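Local coordinates for YcaO (Methanopyrus kandleri, PDB 6CIB), which binds adenine nucleotide and magnesium and probably uses ATP to activate peptide backbone amides for thioamidation, at residues D3-V8 and A13-E18; L20-I23 and E27-R30; F59-K64 and A76-E81; R88-E93 and T338-D343. All blocks are in the same frame, centred on the assembly; numbering follows the deposited sequence.

Contact 1 of 4, residues D3-V8 and A13-E18; sequences DIVYDV and AFLPKE
Tyr6 and Pro16 meet because chi1 of the tyrosine (-173°) turns CG away from its own backbone N and swings the phenol ring across to the start of helix 16-25. There Pro16 CD sits over the middle of one ring face, 3.6 Å from the Tyr6 centroid, in a CH-pi contact whose line of approach is 12° from the ring normal. Pro16 CG is shifted toward the phenolic end and comes within 3.5 Å of Tyr6 CZ, so two ring carbons of the proline lie on the same face. The hydroxyl beyond them is hydrogen-bonded to Glu9. Beside this CH-pi contact Val5 CG2 rests 3.5 Å from Ala13 O, and Leu15 CD2 closes over the same methyl at 4.3 Å from Val5 CG2. Val5 and Tyr6 both pair with Arg12, forming a classic beta bulge. A water ties the backbones together further out, giving one hydrogen to Asp3 O (2.8 Å) and the other to Ala13 O (2.6 Å). Leu15 N, at the helix N-cap position, donates to Glu18 OE1 at 3.3 Å, meeting it from above the carboxylate plane. Pro16 also touches Gln70 and lies close to the bound ADP. With no direct hydrogen bond between 3-8 and 13-18, their fit depends on ring-face and methyl packing plus one bridging water, while Arg12, an ADP-binding residue, has its backbone held in the bulge beside them.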
loop_
_atom_site.group_PDB
_atom_site.type_symbol
_atom_site.label_atom_id
_atom_site.label_comp_id
_atom_site.label_asym_id
_atom_site.label_seq_id
_atom_site.Cartn_x
_atom_site.Cartn_y
_atom_site.Cartn_z
ATOM N N ASP A 3 11.132 0.744 20.376
ATOM C CA ASP A 3 9.843 0.127 20.702
ATOM C C ASP A 3 8.733 0.570 19.754
ATOM O O ASP A 3 8.660 1.742 19.364
ATOM C CB ASP A 3 9.422 0.427 22.149
ATOM C CG ASP A 3 10.368 -0.175 23.189
ATOM O OD1 ASP A 3 11.006 -1.227 22.945
ATOM O OD2 ASP A 3 10.461 0.416 24.279
ATOM N N ILE A 4 7.892 -0.392 19.379
ATOM C CA ILE A 4 6.639 -0.128 18.688
ATOM C C ILE A 4 5.667 0.226 19.803
ATOM O O ILE A 4 5.321 -0.629 20.620
ATOM C CB ILE A 4 6.155 -1.365 17.879
ATOM C CG1 ILE A 4 7.172 -1.730 16.789
ATOM C CG2 ILE A 4 4.777 -1.116 17.263
ATOM C CD1 ILE A 4 7.151 -3.190 16.372
ATOM N N VAL A 5 5.269 1.494 19.855
ATOM C CA VAL A 5 4.350 1.984 20.891
ATOM C C VAL A 5 2.916 2.049 20.359
ATOM O O VAL A 5 1.978 2.290 21.108
ATOM C CB VAL A 5 4.785 3.360 21.476
ATOM C CG1 VAL A 5 6.189 3.285 22.075
ATOM C CG2 VAL A 5 4.698 4.472 20.430
ATOM N N TYR A 6 2.762 1.834 19.055
ATOM C CA TYR A 6 1.461 1.946 18.396
ATOM C C TYR A 6 1.352 0.936 17.269
ATOM O O TYR A 6 2.224 0.864 16.392
ATOM C CB TYR A 6 1.247 3.386 17.903
ATOM C CG TYR A 6 -0.127 3.671 17.352
ATOM C CD1 TYR A 6 -1.188 4.012 18.194
ATOM C CD2 TYR A 6 -0.366 3.609 15.974
ATOM C CE1 TYR A 6 -2.453 4.283 17.674
ATOM C CE2 TYR A 6 -1.617 3.881 15.446
ATOM C CZ TYR A 6 -2.653 4.219 16.296
ATOM O OH TYR A 6 -3.886 4.485 15.754
ATOM N N ASP A 7 0.288 0.140 17.303
ATOM C CA ASP A 7 0.102 -0.906 16.300
ATOM C C ASP A 7 -1.356 -1.123 15.907
ATOM O O ASP A 7 -1.825 -2.256 15.824
ATOM C CB ASP A 7 0.801 -2.212 16.730
ATOM C CG ASP A 7 0.140 -2.882 17.930
ATOM O OD1 ASP A 7 -0.633 -2.236 18.679
ATOM O OD2 ASP A 7 0.400 -4.088 18.106
ATOM N N VAL A 8 -2.062 -0.026 15.636
ATOM C CA VAL A 8 -3.453 -0.090 15.205
ATOM C C VAL A 8 -3.489 -0.190 13.655
ATOM O O VAL A 8 -3.638 -1.293 13.112
ATOM C CB VAL A 8 -4.290 1.066 15.819
ATOM C CG1 VAL A 8 -5.757 0.961 15.436
ATOM C CG2 VAL A 8 -4.162 1.069 17.342
ATOM N N ALA A 13 6.606 4.117 15.961
ATOM C CA ALA A 13 7.480 4.418 17.097
ATOM C C ALA A 13 6.975 5.605 17.924
ATOM O O ALA A 13 7.534 5.916 18.981
ATOM C CB ALA A 13 8.901 4.671 16.602
ATOM N N PHE A 14 5.913 6.253 17.437
ATOM C CA PHE A 14 5.300 7.411 18.086
ATOM C C PHE A 14 3.782 7.261 18.080
ATOM O O PHE A 14 3.210 6.609 17.187
ATOM C CB PHE A 14 5.710 8.715 17.372
ATOM C CG PHE A 14 7.196 8.953 17.356
ATOM C CD1 PHE A 14 7.992 8.432 16.333
ATOM C CD2 PHE A 14 7.809 9.684 18.382
ATOM C CE1 PHE A 14 9.376 8.621 16.329
ATOM C CE2 PHE A 14 9.190 9.887 18.377
ATOM C CZ PHE A 14 9.974 9.353 17.352
ATOM N N LEU A 15 3.135 7.852 19.082
ATOM C CA LEU A 15 1.679 7.965 19.098
ATOM C C LEU A 15 1.249 8.970 18.019
ATOM O O LEU A 15 1.931 9.981 17.820
ATOM C CB LEU A 15 1.169 8.387 20.478
ATOM C CG LEU A 15 1.447 7.446 21.670
ATOM C CD1 LEU A 15 0.986 8.090 22.972
ATOM C CD2 LEU A 15 0.818 6.062 21.492
ATOM N N PRO A 16 0.142 8.680 17.297
ATOM C CA PRO A 16 -0.355 9.597 16.250
ATOM C C PRO A 16 -0.527 11.050 16.699
ATOM O O PRO A 16 -0.230 11.956 15.922
ATOM C CB PRO A 16 -1.691 8.971 15.853
ATOM C CG PRO A 16 -1.429 7.508 16.010
ATOM C CD PRO A 16 -0.608 7.410 17.280
ATOM N N LYS A 17 -0.986 11.269 17.933
ATOM C CA LYS A 17 -1.108 12.630 18.479
ATOM C C LYS A 17 0.231 13.379 18.490
ATOM O O LYS A 17 0.267 14.563 18.168
ATOM C CB LYS A 17 -1.780 12.629 19.862
ATOM C CG LYS A 17 -0.978 11.982 20.982
ATOM C CD LYS A 17 -1.732 12.020 22.298
ATOM C CE LYS A 17 -0.906 11.383 23.404
ATOM N NZ LYS A 17 -1.625 11.514 24.701
ATOM N N GLU A 18 1.314 12.669 18.826
ATOM C CA GLU A 18 2.676 13.213 18.810
ATOM C C GLU A 18 3.105 13.564 17.385
ATOM O O GLU A 18 3.626 14.651 17.130
ATOM C CB GLU A 18 3.658 12.216 19.442
ATOM C CG GLU A 18 3.712 12.288 20.959
ATOM C CD GLU A 18 3.790 10.929 21.648
ATOM O OE1 GLU A 18 4.493 9.991 21.173
ATOM O OE2 GLU A 18 3.138 10.807 22.711
HETATM O O HOH W 1 9.277 4.321 20.180
#

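Contact 2 of 4, residues L20-I23 and E27-R30; sequences LRWI and ELER
In the last turn of helix 16-25, Ile23 O accepts the N-H of Leu28 at 3.2 Å, a nearly straight bond (170°) lying in the carbonyl plane, while the backbone of Glu27 turns through a positive phi of 56°. The side chains following this bend pack against one another. Leu28 directs CD1 back at the first helix, where it lies 3.7 Å from Trp22 CZ3 and 3.8 Å from Ile23 CG1, touching both the six-membered ring of the indole, obliquely, and the isoleucine branch. Ile23 and Leu28 cross at about a right angle. These features are those of a Schellman motif, in which Leu28 N supplies the 6→1 bond; Glu27 ends one helix and, as N-cap, opens the short helix 28-31. A water adds to the joint, donating to Ile23 O at 2.9 Å and accepting from Glu29 N at 3.1 Å, so the same carbonyl is reached by both a backbone N-H and a water. On the outer side Arg30 grips Glu27 side-on, NH2 at 2.7 Å and NE at 2.9 Å from Glu27 OE1, with that single oxygen lying close to the guanidinium plane. The turn about the CG-CD bond of Arg30 (chi3 54°) curls its head back toward the carboxylate. Glu29 turns instead to Lys37 and Arg50, and the indole of Trp22 receives a cation-pi contact from Arg152.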
loop_
_atom_site.group_PDB
_atom_site.type_symbol
_atom_site.label_atom_id
_atom_site.label_comp_id
_atom_site.label_asym_id
_atom_site.label_seq_id
_atom_site.Cartn_x
_atom_site.Cartn_y
_atom_site.Cartn_z
ATOM N N LEU A 20 1.159 14.120 14.749
ATOM C CA LEU A 20 0.371 15.243 14.235
ATOM C C LEU A 20 0.943 16.584 14.707
ATOM O O LEU A 20 1.068 17.527 13.912
ATOM C CB LEU A 20 -1.121 15.120 14.592
ATOM C CG LEU A 20 -2.104 16.108 13.929
ATOM C CD1 LEU A 20 -1.907 16.251 12.416
ATOM C CD2 LEU A 20 -3.543 15.738 14.236
ATOM N N ARG A 21 1.306 16.645 15.986
ATOM C CA ARG A 21 1.890 17.849 16.580
ATOM C C ARG A 21 3.183 18.213 15.846
ATOM O O ARG A 21 3.409 19.379 15.523
ATOM C CB ARG A 21 2.117 17.627 18.085
ATOM C CG ARG A 21 2.649 18.820 18.864
ATOM C CD ARG A 21 2.424 18.682 20.372
ATOM N NE ARG A 21 2.838 17.384 20.903
ATOM C CZ ARG A 21 2.054 16.529 21.564
ATOM N NH1 ARG A 21 0.783 16.812 21.824
ATOM N NH2 ARG A 21 2.558 15.380 21.987
ATOM N N TRP A 22 3.984 17.187 15.556
ATOM C CA TRP A 22 5.240 17.280 14.816
ATOM C C TRP A 22 5.039 17.720 13.349
ATOM O O TRP A 22 5.768 18.593 12.863
ATOM C CB TRP A 22 5.949 15.926 14.931
ATOM C CG TRP A 22 7.233 15.727 14.172
ATOM C CD1 TRP A 22 8.502 16.019 14.601
ATOM C CD2 TRP A 22 7.377 15.118 12.883
ATOM N NE1 TRP A 22 9.423 15.653 13.644
ATOM C CE2 TRP A 22 8.762 15.095 12.582
ATOM C CE3 TRP A 22 6.469 14.599 11.944
ATOM C CZ2 TRP A 22 9.262 14.577 11.381
ATOM C CZ3 TRP A 22 6.968 14.080 10.740
ATOM C CH2 TRP A 22 8.351 14.078 10.474
ATOM N N ILE A 23 4.053 17.131 12.659
ATOM C CA ILE A 23 3.676 17.535 11.282
ATOM C C ILE A 23 3.311 19.026 11.237
ATOM O O ILE A 23 3.758 19.757 10.344
ATOM C CB ILE A 23 2.519 16.653 10.706
ATOM C CG1 ILE A 23 3.028 15.242 10.347
ATOM C CG2 ILE A 23 1.852 17.307 9.494
ATOM C CD1 ILE A 23 1.938 14.182 10.223
ATOM N N GLU A 27 5.338 22.308 9.614
ATOM C CA GLU A 27 4.572 22.912 8.514
ATOM C C GLU A 27 4.658 22.084 7.223
ATOM O O GLU A 27 4.722 22.632 6.108
ATOM C CB GLU A 27 5.005 24.370 8.296
ATOM C CG GLU A 27 4.808 25.256 9.524
ATOM C CD GLU A 27 5.051 26.738 9.267
ATOM O OE1 GLU A 27 5.111 27.165 8.096
ATOM O OE2 GLU A 27 5.168 27.495 10.256
ATOM N N LEU A 28 4.646 20.760 7.391
ATOM C CA LEU A 28 4.867 19.820 6.284
ATOM C C LEU A 28 3.843 19.950 5.163
ATOM O O LEU A 28 4.217 19.905 3.985
ATOM C CB LEU A 28 4.941 18.363 6.781
ATOM C CG LEU A 28 6.044 17.992 7.780
ATOM C CD1 LEU A 28 5.880 16.537 8.193
ATOM C CD2 LEU A 28 7.452 18.238 7.242
ATOM N N GLU A 29 2.572 20.138 5.528
ATOM C CA GLU A 29 1.489 20.200 4.543
ATOM C C GLU A 29 1.622 21.405 3.617
ATOM O O GLU A 29 1.570 21.247 2.385
ATOM C CB GLU A 29 0.109 20.112 5.215
ATOM C CG GLU A 29 -0.136 18.726 5.813
ATOM C CD GLU A 29 -1.595 18.393 6.060
ATOM O OE1 GLU A 29 -2.106 18.721 7.143
ATOM O OE2 GLU A 29 -2.224 17.755 5.192
ATOM N N ARG A 30 1.848 22.583 4.208
ATOM C CA ARG A 30 2.145 23.802 3.445
ATOM C C ARG A 30 3.371 23.609 2.545
ATOM O O ARG A 30 3.318 23.937 1.356
ATOM C CB ARG A 30 2.339 25.016 4.371
ATOM C CG ARG A 30 2.512 26.349 3.632
ATOM C CD ARG A 30 2.939 27.510 4.536
ATOM N NE ARG A 30 4.152 27.260 5.333
ATOM C CZ ARG A 30 5.406 27.282 4.874
ATOM N NH1 ARG A 30 5.669 27.530 3.594
ATOM N NH2 ARG A 30 6.411 27.040 5.704
HETATM O O HOH W 2 1.731 20.551 8.447
#

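Contact 3 of 4, residues F59-K64 and A76-E81; sequences FYHAGK and AMECVE. With MG (magnesium ion), chain H; ADP (adenosine-5'-diphosphate), chain G.
His61 and Glu78 touch through carbon, CB of the histidine lying 3.8 Å from CG of the glutamate, yet their polar ends are joined by a single water: it stands 2.8 Å from His61 ND1, in the plane of the imidazole at its edge, and donates to Glu78 OE2. The axes of strand 59-64 and helix 76-81 approach to 7.4 Å, and no direct hydrogen bond links the two. Glu78 CG also rests against Ala62 O, and Cys79 SG lies obliquely beside the imidazole, 3.9 Å from His61 CD2. The glutamate extends CG anti to its N (chi1 177°) and then bends at chi2 (83°), which places OE2 by the water of His61 and OE1 toward the nucleotide. There OE1 faces a second water, which is bound to magnesium and also lies near a beta-phosphate oxygen of ADP. Two more waters, Leu148 O and the carboxylate of Glu81 also bind the metal, the last through OE2 at a long 2.6 Å and OE1 at 2.8 Å. Glu81 OE1 lies so close to the ribose O3' that the modelled separation is doubtful in detail. Lys64 NZ, from the end of the strand, donates to ADP O2A at 2.7 Å, and Met77, present as selenomethionine, lays CB 3.6 Å from C1' of the ADP ribose and CE beside the adenine. Strand and helix thus line different parts of one nucleotide: lysine at the alpha-phosphate, glutamates at ribose and metal, as expected of the ATP- and magnesium-binding site of a YcaO protein.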
loop_
_atom_site.group_PDB
_atom_site.type_symbol
_atom_site.label_atom_id
_atom_site.label_comp_id
_atom_site.label_asym_id
_atom_site.label_seq_id
_atom_site.Cartn_x
_atom_site.Cartn_y
_atom_site.Cartn_z
ATOM N N PHE A 59 -3.511 17.575 -7.558
ATOM C CA PHE A 59 -3.850 16.207 -7.176
ATOM C C PHE A 59 -4.708 16.154 -5.918
ATOM O O PHE A 59 -4.602 17.023 -5.043
ATOM C CB PHE A 59 -2.576 15.373 -6.959
ATOM C CG PHE A 59 -1.617 15.398 -8.122
ATOM C CD1 PHE A 59 -1.840 14.603 -9.253
ATOM C CD2 PHE A 59 -0.482 16.221 -8.090
ATOM C CE1 PHE A 59 -0.952 14.630 -10.325
ATOM C CE2 PHE A 59 0.408 16.249 -9.161
ATOM C CZ PHE A 59 0.173 15.452 -10.278
ATOM N N TYR A 60 -5.565 15.138 -5.856
ATOM C CA TYR A 60 -6.273 14.770 -4.632
ATOM C C TYR A 60 -5.594 13.581 -3.966
ATOM O O TYR A 60 -5.294 12.584 -4.622
ATOM C CB TYR A 60 -7.749 14.459 -4.907
ATOM C CG TYR A 60 -8.575 15.682 -5.226
ATOM C CD1 TYR A 60 -9.089 16.490 -4.204
ATOM C CD2 TYR A 60 -8.839 16.044 -6.555
ATOM C CE1 TYR A 60 -9.837 17.625 -4.495
ATOM C CE2 TYR A 60 -9.600 17.171 -6.858
ATOM C CZ TYR A 60 -10.094 17.957 -5.829
ATOM O OH TYR A 60 -10.845 19.071 -6.127
ATOM N N HIS A 61 -5.325 13.713 -2.670
ATOM C CA HIS A 61 -4.790 12.616 -1.859
ATOM C C HIS A 61 -5.707 12.408 -0.666
ATOM O O HIS A 61 -6.360 13.349 -0.199
ATOM C CB HIS A 61 -3.361 12.903 -1.385
ATOM C CG HIS A 61 -2.425 13.309 -2.484
ATOM N ND1 HIS A 61 -2.015 12.444 -3.478
ATOM C CD2 HIS A 61 -1.819 14.494 -2.744
ATOM C CE1 HIS A 61 -1.199 13.079 -4.301
ATOM N NE2 HIS A 61 -1.060 14.323 -3.876
ATOM N N ALA A 62 -5.761 11.171 -0.184
ATOM C CA ALA A 62 -6.613 10.829 0.940
ATOM C C ALA A 62 -5.836 10.154 2.059
ATOM O O ALA A 62 -4.811 9.499 1.825
ATOM C CB ALA A 62 -7.784 9.965 0.489
ATOM N N GLY A 63 -6.330 10.357 3.276
ATOM C CA GLY A 63 -5.883 9.637 4.457
ATOM C C GLY A 63 -7.091 9.147 5.216
ATOM O O GLY A 63 -8.225 9.564 4.947
ATOM N N LYS A 64 -6.849 8.250 6.162
ATOM C CA LYS A 64 -7.904 7.650 6.956
ATOM C C LYS A 64 -7.294 7.015 8.180
ATOM O O LYS A 64 -6.067 6.889 8.269
ATOM C CB LYS A 64 -8.724 6.625 6.137
ATOM C CG LYS A 64 -8.095 5.250 5.904
ATOM C CD LYS A 64 -6.921 5.298 4.949
ATOM C CE LYS A 64 -6.560 3.916 4.428
ATOM N NZ LYS A 64 -5.154 3.927 3.932
ATOM N N ALA A 76 -1.638 13.801 5.730
ATOM C CA ALA A 76 -0.416 14.603 5.666
ATOM C C ALA A 76 0.783 13.837 5.088
ATOM O O ALA A 76 1.474 14.337 4.193
ATOM C CB ALA A 76 -0.072 15.172 7.041
HETATM N N MSE A 77 1.019 12.630 5.597
HETATM C CA MSE A 77 2.179 11.836 5.202
HETATM C C MSE A 77 2.042 11.277 3.800
HETATM O O MSE A 77 3.042 11.091 3.112
HETATM C CB MSE A 77 2.462 10.780 6.270
HETATM C CG MSE A 77 2.787 11.382 7.640
HETATM SE SE MSE A 77 4.518 12.333 7.577
HETATM C CE MSE A 77 5.586 10.712 7.936
ATOM N N GLU A 78 0.801 11.043 3.365
ATOM C CA GLU A 78 0.485 10.707 1.977
ATOM C C GLU A 78 0.952 11.826 1.038
ATOM O O GLU A 78 1.616 11.557 0.030
ATOM C CB GLU A 78 -1.022 10.457 1.827
ATOM C CG GLU A 78 -1.515 10.156 0.415
ATOM C CD GLU A 78 -1.354 8.705 0.005
ATOM O OE1 GLU A 78 -1.622 7.803 0.830
ATOM O OE2 GLU A 78 -0.979 8.465 -1.160
ATOM N N CYS A 79 0.609 13.073 1.374
ATOM C CA CYS A 79 1.099 14.239 0.633
ATOM C C CYS A 79 2.627 14.317 0.608
ATOM O O CYS A 79 3.204 14.617 -0.435
ATOM C CB CYS A 79 0.496 15.532 1.188
ATOM S SG CYS A 79 -1.281 15.606 0.945
ATOM N N VAL A 80 3.263 14.011 1.740
ATOM C CA VAL A 80 4.724 14.084 1.880
ATOM C C VAL A 80 5.427 13.048 0.987
ATOM O O VAL A 80 6.346 13.406 0.243
ATOM C CB VAL A 80 5.187 13.972 3.362
ATOM C CG1 VAL A 80 6.695 13.754 3.459
ATOM C CG2 VAL A 80 4.828 15.232 4.142
ATOM N N GLU A 81 4.977 11.786 1.044
ATOM C CA GLU A 81 5.559 10.734 0.216
ATOM C C GLU A 81 5.458 11.051 -1.281
ATOM O O GLU A 81 6.398 10.780 -2.026
ATOM C CB GLU A 81 4.990 9.335 0.552
ATOM C CG GLU A 81 3.590 9.051 0.041
ATOM C CD GLU A 81 3.179 7.599 0.169
ATOM O OE1 GLU A 81 3.248 7.048 1.280
ATOM O OE2 GLU A 81 2.753 7.003 -0.846
HETATM MG MG MG H . 2.203 4.713 0.234
HETATM P PB ADP G . -1.308 3.320 3.243
HETATM O O1B ADP G . 0.197 3.321 3.411
HETATM O O2B ADP G . -1.917 1.948 3.037
HETATM O O3B ADP G . -1.849 4.374 2.305
HETATM P PA ADP G . -2.097 5.048 5.438
HETATM O O1A ADP G . -2.230 4.677 6.890
HETATM O O2A ADP G . -3.280 5.727 4.801
HETATM O O3A ADP G . -1.831 3.643 4.733
HETATM O "O5'" ADP G . -0.771 5.941 5.274
HETATM C "C5'" ADP G . -0.503 6.896 4.232
HETATM C "C4'" ADP G . 0.960 7.366 4.342
HETATM O "O4'" ADP G . 1.187 7.965 5.628
HETATM C "C3'" ADP G . 1.979 6.226 4.257
HETATM O "O3'" ADP G . 3.214 6.715 3.698
HETATM C "C2'" ADP G . 2.207 5.844 5.708
HETATM O "O2'" ADP G . 3.451 5.180 5.912
HETATM C "C1'" ADP G . 2.128 7.200 6.402
HETATM N N9 ADP G . 1.639 7.120 7.797
HETATM C C8 ADP G . 0.418 6.697 8.174
HETATM N N7 ADP G . 0.286 6.743 9.520
HETATM C C5 ADP G . 1.427 7.226 10.023
HETATM C C6 ADP G . 1.936 7.532 11.380
HETATM N N6 ADP G . 1.155 7.325 12.467
HETATM N N1 ADP G . 3.199 8.016 11.480
HETATM C C2 ADP G . 3.985 8.226 10.397
HETATM N N3 ADP G . 3.578 7.974 9.132
HETATM C C4 ADP G . 2.326 7.480 8.886
HETATM O O HOH W 3 -2.529 9.681 -3.151
HETATM O O HOH W 4 0.078 5.446 0.425
HETATM O O HOH W 5 2.259 3.194 1.858
HETATM O O HOH W 6 1.960 3.791 -1.764
#

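Contact 4 of 4, residues R88-E93 and T338-D343; sequences REEIIE and TLENLD
Thr338 O is approached by two donors: a water that gives it a hydrogen at 2.8 Å, and Arg88 NH1, whose own bond at 3.3 Å is weak and bent (137°). The water closes a small triangle by accepting from Arg88 NH1 at 2.8 Å, so the carbonyl is joined to the arginine both directly and through solvent. The other terminal nitrogen, NH2, is hydrogen-bonded to Leu337 O and to Ala84 O, the latter in the last turn of helix 68-85. Leu339 CD2 lies over one face of the guanidinium, displaced toward its rim, 3.6 Å from Arg88 NE and 3.7 Å from Arg88 CZ; the leucine thus shields a face of the cation while its terminal nitrogens are bonded to backbone carbonyls and water. A bend at chi3 (-62°) of the arginine turns the head toward these carbonyls. The partner loop connects strands 332-336 and 346-351, antiparallel neighbours in the five-stranded sheet, and Arg88 thereby fastens the exit from helix 68-85 to the turn between them. Arg88 O accepts weakly from Ile91 N as the chain coils through the short 3-10 segment 89-91. At the outer edge Glu90 OE1 and Glu340 OE1 come within 3.4 Å, two acceptors whose carboxylate planes stand 89° apart. Their like charges would be expected to repel, an effect that solvent probably screens, both residues being exposed.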
loop_
_atom_site.group_PDB
_atom_site.type_symbol
_atom_site.label_atom_id
_atom_site.label_comp_id
_atom_site.label_asym_id
_atom_site.label_seq_id
_atom_site.Cartn_x
_atom_site.Cartn_y
_atom_site.Cartn_z
ATOM N N ARG A 88 13.942 13.701 -8.958
ATOM C CA ARG A 88 14.932 14.549 -8.336
ATOM C C ARG A 88 16.278 14.261 -8.980
ATOM O O ARG A 88 16.844 13.168 -8.816
ATOM C CB ARG A 88 14.964 14.308 -6.828
ATOM C CG ARG A 88 14.777 15.564 -6.000
ATOM C CD ARG A 88 14.966 15.269 -4.523
ATOM N NE ARG A 88 13.976 14.314 -4.033
ATOM C CZ ARG A 88 14.164 13.466 -3.028
ATOM N NH1 ARG A 88 15.318 13.425 -2.376
ATOM N NH2 ARG A 88 13.187 12.645 -2.672
ATOM N N GLU A 89 16.766 15.249 -9.733
ATOM C CA GLU A 89 18.025 15.149 -10.479
ATOM C C GLU A 89 19.228 14.979 -9.545
ATOM O O GLU A 89 20.217 14.347 -9.916
ATOM C CB GLU A 89 18.184 16.369 -11.398
ATOM C CG GLU A 89 19.203 16.229 -12.520
ATOM C CD GLU A 89 18.904 15.123 -13.527
ATOM O OE1 GLU A 89 17.735 14.902 -13.915
ATOM O OE2 GLU A 89 19.871 14.474 -13.953
ATOM N N GLU A 90 19.103 15.527 -8.334
ATOM C CA GLU A 90 20.053 15.368 -7.226
ATOM C C GLU A 90 20.579 13.940 -7.047
ATOM O O GLU A 90 21.780 13.742 -6.839
ATOM C CB GLU A 90 19.394 15.798 -5.908
ATOM C CG GLU A 90 19.142 17.290 -5.753
ATOM C CD GLU A 90 20.357 18.036 -5.224
ATOM O OE1 GLU A 90 20.379 18.352 -4.013
ATOM O OE2 GLU A 90 21.293 18.300 -6.015
ATOM N N ILE A 91 19.673 12.962 -7.128
ATOM C CA ILE A 91 19.993 11.564 -6.816
ATOM C C ILE A 91 19.986 10.649 -8.041
ATOM O O ILE A 91 20.104 9.434 -7.900
ATOM C CB ILE A 91 19.098 10.991 -5.675
ATOM C CG1 ILE A 91 17.605 10.997 -6.081
ATOM C CG2 ILE A 91 19.375 11.722 -4.359
ATOM C CD1 ILE A 91 16.682 10.215 -5.169
ATOM N N ILE A 92 19.845 11.230 -9.233
ATOM C CA ILE A 92 19.907 10.455 -10.474
ATOM C C ILE A 92 21.367 10.274 -10.893
ATOM O O ILE A 92 22.160 11.220 -10.829
ATOM C CB ILE A 92 19.046 11.077 -11.607
ATOM C CG1 ILE A 92 17.549 10.951 -11.274
ATOM C CG2 ILE A 92 19.306 10.391 -12.944
ATOM C CD1 ILE A 92 16.638 11.895 -12.033
ATOM N N GLU A 93 21.713 9.050 -11.291
ATOM C CA GLU A 93 23.030 8.741 -11.852
ATOM C C GLU A 93 22.893 8.182 -13.255
ATOM O O GLU A 93 21.982 7.393 -13.536
ATOM C CB GLU A 93 23.794 7.765 -10.962
ATOM C CG GLU A 93 24.476 8.434 -9.781
ATOM C CD GLU A 93 25.133 7.442 -8.840
ATOM O OE1 GLU A 93 26.034 6.694 -9.286
ATOM O OE2 GLU A 93 24.751 7.418 -7.647
ATOM N N THR A 338 14.087 10.415 1.220
ATOM C CA THR A 338 14.076 11.506 2.191
ATOM C C THR A 338 14.505 12.811 1.513
ATOM O O THR A 338 15.558 12.881 0.900
ATOM C CB THR A 338 15.010 11.180 3.379
ATOM O OG1 THR A 338 14.646 9.902 3.927
ATOM C CG2 THR A 338 14.938 12.254 4.476
ATOM N N LEU A 339 13.647 13.821 1.584
ATOM C CA LEU A 339 13.997 15.155 1.100
ATOM C C LEU A 339 14.929 15.817 2.103
ATOM O O LEU A 339 14.753 15.658 3.306
ATOM C CB LEU A 339 12.740 16.007 0.876
ATOM C CG LEU A 339 11.908 15.731 -0.379
ATOM C CD1 LEU A 339 10.459 16.133 -0.158
ATOM C CD2 LEU A 339 12.486 16.442 -1.594
ATOM N N GLU A 340 15.935 16.526 1.597
ATOM C CA GLU A 340 16.907 17.236 2.440
ATOM C C GLU A 340 16.238 18.279 3.346
ATOM O O GLU A 340 16.481 18.294 4.552
ATOM C CB GLU A 340 18.009 17.880 1.583
ATOM C CG GLU A 340 18.837 16.887 0.769
ATOM C CD GLU A 340 19.772 17.544 -0.243
ATOM O OE1 GLU A 340 19.492 18.673 -0.712
ATOM O OE2 GLU A 340 20.798 16.915 -0.582
ATOM N N ASN A 341 15.380 19.119 2.760
ATOM C CA ASN A 341 14.687 20.187 3.492
ATOM C C ASN A 341 13.676 19.649 4.517
ATOM O O ASN A 341 13.776 19.971 5.709
ATOM C CB ASN A 341 14.050 21.212 2.533
ATOM C CG ASN A 341 13.105 20.576 1.524
ATOM O OD1 ASN A 341 13.511 19.762 0.692
ATOM N ND2 ASN A 341 11.833 20.956 1.591
ATOM N N LEU A 342 12.727 18.825 4.063
ATOM C CA LEU A 342 11.819 18.115 4.965
ATOM C C LEU A 342 12.564 16.920 5.523
ATOM O O LEU A 342 12.825 15.958 4.799
ATOM C CB LEU A 342 10.575 17.601 4.229
ATOM C CG LEU A 342 9.684 18.428 3.310
ATOM C CD1 LEU A 342 8.616 17.514 2.744
ATOM C CD2 LEU A 342 9.037 19.576 4.055
ATOM N N ASP A 343 12.908 16.960 6.802
ATOM C CA ASP A 343 13.578 15.820 7.421
ATOM C C ASP A 343 12.563 14.709 7.761
ATOM O O ASP A 343 12.318 14.403 8.931
ATOM C CB ASP A 343 14.402 16.268 8.638
ATOM C CG ASP A 343 15.406 15.221 9.084
ATOM O OD1 ASP A 343 16.181 14.720 8.237
ATOM O OD2 ASP A 343 15.418 14.903 10.292
HETATM O O HOH W 7 16.567 11.240 -1.112
#

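Along the chain, contacts 1 and 2 close before contact 3 opens; contact 4 opens after contact 3 closes, its segments 245 residues apart. Contacts 1 and 2 share helix 16-25, their centres about 17 Å apart. Contact 2 lies about 12 Å from contact 3 between centres and touches it directly: Ile23 and Glu29 rest on Ala76, and Leu28 on Val80. The centre of contact 4 is about 19 Å from those of contacts 2 and 3, and Leu342 bridges the gap by packing on Leu28 and Val80. Helix 68-85 is the common element: Pro16 of contact 1 touches it near its start, contact 2 packs on its middle, and Arg88 of contact 4 bonds to Ala84 near its end.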